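Local coordinates for 5'-tyrosyl-DNA phosphodiesterase (Caenorhabditis elegans, PDB 4FVA), which is a phosphodiesterase of the endonuclease/exonuclease/phosphatase family, with a DNase I-like fold and a bound magnesium ion, at residues R27-I39 / Q235-H247. Sequence-based numbering, arbitrary orientation.
Sequences RSLLTRMKAVAHI and QRIRSCLCFPSDH
The buried guanidinium of Arg32 closes on the backbone oxygen of Pro244, tying helix 29-43 to the loop that leads into strand 249-255 of this DNase I-like fold. Arg32 NE donates the stronger of two bonds to Pro244 O, at 2.8 Å, and NH2 adds a weak one. That carbonyl oxygen lies close to the guanidinium plane, yet NE sits well above the carbonyl plane, 50° out of it. A bend at chi3 (41°) swings NE across to the Pro244 oxygen, while NH1 reaches the carbonyls of Arg27 and Asp25 and NH2 that of Asp22. Since Asp22 also belongs to the magnesium site, the arginine links helix, loop and metal-site backbone, and these bonds together should fix its rotation. The methyl CE of Met33 lies over one face of the guanidinium, toward its rim.

Further toward the C-terminal side of the helix segment, the Pro244 ring packs against it: Val36 CG2 meets its CB, and Ile39 CD1 lies 3.8 Å from Pro244 CG, the Ile39 and Pro244 side chains crossing at about a right angle. Trp19 of strand 13-20 touches both Ile39 and Pro244. Earlier in the loop, Ile237 CD1 presses against Ala35 CB at 3.5 Å. Near the helix start, one water joins Thr31 OG1 to Ser239 OG, while Thr31 CG2 packs 3.7 Å from Cys240 SG. The sulfur of Cys242 lies alongside the Arg32 aliphatic chain, with Cys242 SG 3.6 Å from Arg32 CD.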
loop_
_atom_site.group_PDB
_atom_site.type_symbol
_atom_site.label_atom_id
_atom_site.label_comp_id
_atom_site.label_asym_id
_atom_site.label_seq_id
_atom_site.Cartn_x
_atom_site.Cartn_y
_atom_site.Cartn_z
ATOM N N ARG A 27 19.268 -0.449 -10.049
ATOM C CA ARG A 27 20.460 -0.328 -9.214
ATOM C C ARG A 27 20.339 -1.041 -7.862
ATOM O O ARG A 27 19.452 -0.729 -7.069
ATOM C CB ARG A 27 20.775 1.151 -8.986
ATOM C CG ARG A 27 21.007 1.921 -10.293
ATOM C CD ARG A 27 20.947 3.443 -10.121
ATOM N NE ARG A 27 19.632 3.898 -9.671
ATOM C CZ ARG A 27 19.330 5.161 -9.382
ATOM N NH1 ARG A 27 20.250 6.111 -9.496
ATOM N NH2 ARG A 27 18.106 5.474 -8.980
ATOM N N SER A 28 21.241 -1.985 -7.598
ATOM C CA SER A 28 21.250 -2.721 -6.330
ATOM C C SER A 28 19.900 -3.378 -6.037
ATOM O O SER A 28 19.511 -3.526 -4.873
ATOM C CB SER A 28 21.629 -1.795 -5.168
ATOM O OG SER A 28 22.967 -1.353 -5.272
ATOM N N LEU A 29 19.186 -3.761 -7.091
ATOM C CA LEU A 29 17.838 -4.307 -6.941
ATOM C C LEU A 29 17.767 -5.531 -6.007
ATOM O O LEU A 29 16.874 -5.627 -5.153
ATOM C CB LEU A 29 17.220 -4.617 -8.306
ATOM C CG LEU A 29 15.785 -5.152 -8.264
ATOM C CD1 LEU A 29 14.854 -4.119 -7.625
ATOM C CD2 LEU A 29 15.285 -5.524 -9.684
ATOM N N LEU A 30 18.658 -6.499 -6.207
ATOM C CA LEU A 30 18.633 -7.700 -5.374
ATOM C C LEU A 30 18.897 -7.360 -3.914
ATOM O O LEU A 30 18.154 -7.774 -3.028
ATOM C CB LEU A 30 19.620 -8.765 -5.878
ATOM C CG LEU A 30 19.628 -10.065 -5.045
ATOM C CD1 LEU A 30 18.246 -10.688 -4.982
ATOM C CD2 LEU A 30 20.585 -11.076 -5.648
ATOM N N THR A 31 19.933 -6.574 -3.656
ATOM C CA THR A 31 20.232 -6.201 -2.280
ATOM C C THR A 31 19.042 -5.477 -1.653
ATOM O O THR A 31 18.694 -5.718 -0.483
ATOM C CB THR A 31 21.500 -5.323 -2.201
ATOM O OG1 THR A 31 22.629 -6.072 -2.661
ATOM C CG2 THR A 31 21.763 -4.862 -0.780
ATOM N N ARG A 32 18.421 -4.593 -2.430
ATOM C CA ARG A 32 17.281 -3.819 -1.945
ATOM C C ARG A 32 16.063 -4.715 -1.669
ATOM O O ARG A 32 15.369 -4.532 -0.665
ATOM C CB ARG A 32 16.932 -2.669 -2.907
ATOM C CG ARG A 32 17.996 -1.544 -2.983
ATOM C CD ARG A 32 17.766 -0.579 -4.168
ATOM N NE ARG A 32 16.351 -0.300 -4.297
ATOM C CZ ARG A 32 15.629 -0.462 -5.397
ATOM N NH1 ARG A 32 16.204 -0.824 -6.535
ATOM N NH2 ARG A 32 14.324 -0.214 -5.352
ATOM N N MET A 33 15.806 -5.688 -2.545
ATOM C CA MET A 33 14.662 -6.581 -2.314
ATOM C C MET A 33 14.898 -7.462 -1.076
ATOM O O MET A 33 13.974 -7.739 -0.324
ATOM C CB MET A 33 14.341 -7.440 -3.542
ATOM C CG MET A 33 13.880 -6.650 -4.779
ATOM S SD MET A 33 12.469 -5.570 -4.471
ATOM C CE MET A 33 13.319 -4.087 -3.959
ATOM N N LYS A 34 16.143 -7.894 -0.873
ATOM C CA LYS A 34 16.501 -8.604 0.353
ATOM C C LYS A 34 16.245 -7.720 1.569
ATOM O O LYS A 34 15.770 -8.197 2.590
ATOM C CB LYS A 34 17.969 -9.044 0.336
ATOM C CG LYS A 34 18.277 -10.179 -0.635
ATOM C CD LYS A 34 19.780 -10.507 -0.608
ATOM C CE LYS A 34 20.116 -11.676 -1.534
ATOM N NZ LYS A 34 21.584 -11.957 -1.605
ATOM N N ALA A 35 16.593 -6.437 1.471
ATOM C CA ALA A 35 16.334 -5.495 2.567
ATOM C C ALA A 35 14.834 -5.325 2.805
ATOM O O ALA A 35 14.376 -5.250 3.958
ATOM C CB ALA A 35 17.004 -4.142 2.304
ATOM N N VAL A 36 14.069 -5.237 1.718
ATOM C CA VAL A 36 12.621 -5.159 1.853
ATOM C C VAL A 36 12.092 -6.376 2.626
ATOM O O VAL A 36 11.344 -6.231 3.584
ATOM C CB VAL A 36 11.906 -5.060 0.479
ATOM C CG1 VAL A 36 10.396 -5.271 0.651
ATOM C CG2 VAL A 36 12.178 -3.691 -0.181
ATOM N N ALA A 37 12.483 -7.574 2.214
ATOM C CA ALA A 37 11.994 -8.769 2.889
ATOM C C ALA A 37 12.440 -8.776 4.350
ATOM O O ALA A 37 11.683 -9.176 5.236
ATOM C CB ALA A 37 12.448 -10.031 2.164
ATOM N N HIS A 38 13.662 -8.317 4.591
ATOM C CA HIS A 38 14.193 -8.212 5.943
ATOM C C HIS A 38 13.334 -7.314 6.835
ATOM O O HIS A 38 12.980 -7.681 7.966
ATOM C CB HIS A 38 15.625 -7.677 5.890
ATOM C CG HIS A 38 16.357 -7.775 7.188
ATOM N ND1 HIS A 38 16.290 -6.795 8.158
ATOM C CD2 HIS A 38 17.180 -8.733 7.677
ATOM C CE1 HIS A 38 17.035 -7.152 9.189
ATOM N NE2 HIS A 38 17.588 -8.322 8.920
ATOM N N ILE A 39 12.992 -6.140 6.317
ATOM C CA ILE A 39 12.207 -5.172 7.075
ATOM C C ILE A 39 10.793 -5.694 7.353
ATOM O O ILE A 39 10.266 -5.536 8.459
ATOM C CB ILE A 39 12.182 -3.789 6.354
ATOM C CG1 ILE A 39 13.518 -3.069 6.582
ATOM C CG2 ILE A 39 11.029 -2.936 6.869
ATOM C CD1 ILE A 39 13.897 -2.086 5.491
ATOM N N GLN A 235 15.953 3.465 6.886
ATOM C CA GLN A 235 17.379 3.317 7.138
ATOM C C GLN A 235 18.120 2.922 5.864
ATOM O O GLN A 235 17.645 2.097 5.076
ATOM C CB GLN A 235 17.601 2.285 8.241
ATOM C CG GLN A 235 19.046 2.014 8.584
ATOM C CD GLN A 235 19.176 0.999 9.700
ATOM O OE1 GLN A 235 18.181 0.586 10.293
ATOM N NE2 GLN A 235 20.400 0.573 9.973
ATOM N N ARG A 236 19.275 3.545 5.655
ATOM C CA ARG A 236 20.111 3.234 4.507
ATOM C C ARG A 236 20.688 1.818 4.615
ATOM O O ARG A 236 21.047 1.371 5.702
ATOM C CB ARG A 236 21.253 4.256 4.428
ATOM C CG ARG A 236 21.802 4.476 3.036
ATOM C CD ARG A 236 22.900 5.540 3.026
ATOM N NE ARG A 236 22.374 6.906 3.082
ATOM C CZ ARG A 236 21.852 7.544 2.036
ATOM N NH1 ARG A 236 21.760 6.926 0.872
ATOM N NH2 ARG A 236 21.408 8.792 2.152
ATOM N N ILE A 237 20.805 1.119 3.491
ATOM C CA ILE A 237 21.441 -0.189 3.507
ATOM C C ILE A 237 22.951 0.016 3.506
ATOM O O ILE A 237 23.473 0.727 2.655
ATOM C CB ILE A 237 21.017 -1.032 2.282
ATOM C CG1 ILE A 237 19.484 -1.200 2.232
ATOM C CG2 ILE A 237 21.684 -2.387 2.312
ATOM C CD1 ILE A 237 18.958 -1.609 0.850
ATOM N N ARG A 238 23.661 -0.613 4.440
ATOM C CA ARG A 238 25.091 -0.343 4.567
ATOM C C ARG A 238 25.915 -0.817 3.380
ATOM O O ARG A 238 26.766 -0.079 2.893
ATOM C CB ARG A 238 25.671 -0.923 5.863
ATOM C CG ARG A 238 27.140 -0.501 6.094
ATOM C CD ARG A 238 27.739 -1.136 7.351
ATOM N NE ARG A 238 29.128 -0.740 7.592
ATOM C CZ ARG A 238 30.185 -1.490 7.283
ATOM N NH1 ARG A 238 30.011 -2.682 6.725
ATOM N NH2 ARG A 238 31.417 -1.053 7.537
ATOM N N SER A 239 25.670 -2.033 2.905
ATOM C CA SER A 239 26.526 -2.607 1.869
ATOM C C SER A 239 26.502 -1.837 0.541
ATOM O O SER A 239 27.492 -1.824 -0.202
ATOM C CB SER A 239 26.163 -4.079 1.641
ATOM O OG SER A 239 24.854 -4.211 1.108
ATOM N N CYS A 240 25.383 -1.189 0.238
ATOM C CA CYS A 240 25.252 -0.507 -1.051
ATOM C C CYS A 240 24.891 0.966 -0.876
ATOM O O CYS A 240 24.711 1.676 -1.860
ATOM C CB CYS A 240 24.226 -1.203 -1.941
ATOM S SG CYS A 240 22.571 -1.302 -1.226
ATOM N N LEU A 241 24.701 1.396 0.371
ATOM C CA LEU A 241 24.482 2.815 0.671
ATOM C C LEU A 241 23.250 3.438 0.008
ATOM O O LEU A 241 23.201 4.647 -0.201
ATOM C CB LEU A 241 25.733 3.637 0.324
ATOM C CG LEU A 241 27.005 3.201 1.050
ATOM C CD1 LEU A 241 28.187 4.142 0.703
ATOM C CD2 LEU A 241 26.742 3.211 2.553
ATOM N N CYS A 242 22.262 2.628 -0.340
ATOM C CA CYS A 242 20.999 3.198 -0.800
ATOM C C CYS A 242 19.856 2.769 0.125
ATOM O O CYS A 242 20.014 1.858 0.964
ATOM C CB CYS A 242 20.724 2.799 -2.243
ATOM S SG CYS A 242 20.484 1.025 -2.426
ATOM N N PHE A 243 18.712 3.438 0.000
ATOM C CA PHE A 243 17.532 3.029 0.734
ATOM C C PHE A 243 16.877 1.869 -0.005
ATOM O O PHE A 243 17.115 1.687 -1.201
ATOM C CB PHE A 243 16.575 4.201 0.884
ATOM C CG PHE A 243 17.157 5.357 1.662
ATOM C CD1 PHE A 243 17.098 5.374 3.050
ATOM C CD2 PHE A 243 17.767 6.424 1.004
ATOM C CE1 PHE A 243 17.627 6.431 3.777
ATOM C CE2 PHE A 243 18.313 7.491 1.728
ATOM C CZ PHE A 243 18.245 7.497 3.107
ATOM N N PRO A 244 16.074 1.056 0.704
ATOM C CA PRO A 244 15.399 -0.048 0.009
ATOM C C PRO A 244 14.573 0.464 -1.162
ATOM O O PRO A 244 14.509 -0.164 -2.214
ATOM C CB PRO A 244 14.477 -0.629 1.095
ATOM C CG PRO A 244 15.188 -0.319 2.395
ATOM C CD PRO A 244 15.796 1.059 2.154
ATOM N N SER A 245 13.969 1.627 -0.974
ATOM C CA SER A 245 13.112 2.231 -1.989
ATOM C C SER A 245 13.216 3.743 -1.911
ATOM O O SER A 245 13.652 4.272 -0.899
ATOM C CB SER A 245 11.657 1.800 -1.759
ATOM O OG SER A 245 10.774 2.487 -2.633
ATOM N N ASP A 246 12.787 4.438 -2.959
ATOM C CA ASP A 246 12.698 5.894 -2.897
ATOM C C ASP A 246 11.465 6.337 -2.106
ATOM O O ASP A 246 11.294 7.536 -1.851
ATOM C CB ASP A 246 12.728 6.534 -4.293
ATOM C CG ASP A 246 11.534 6.151 -5.138
ATOM O OD1 ASP A 246 11.061 4.993 -5.044
ATOM O OD2 ASP A 246 11.058 7.016 -5.904
ATOM N N HIS A 247 10.599 5.376 -1.760
ATOM C CA HIS A 247 9.464 5.608 -0.840
ATOM C C HIS A 247 9.722 5.014 0.558
ATOM O O HIS A 247 10.336 3.956 0.681
ATOM C CB HIS A 247 8.166 4.957 -1.355
ATOM C CG HIS A 247 7.596 5.593 -2.587
ATOM N ND1 HIS A 247 6.395 6.270 -2.583
ATOM C CD2 HIS A 247 8.037 5.615 -3.869
ATOM C CE1 HIS A 247 6.133 6.708 -3.803
ATOM N NE2 HIS A 247 7.114 6.323 -4.602
HETATM O O HOH W 1 25.533 -4.899 -2.035
#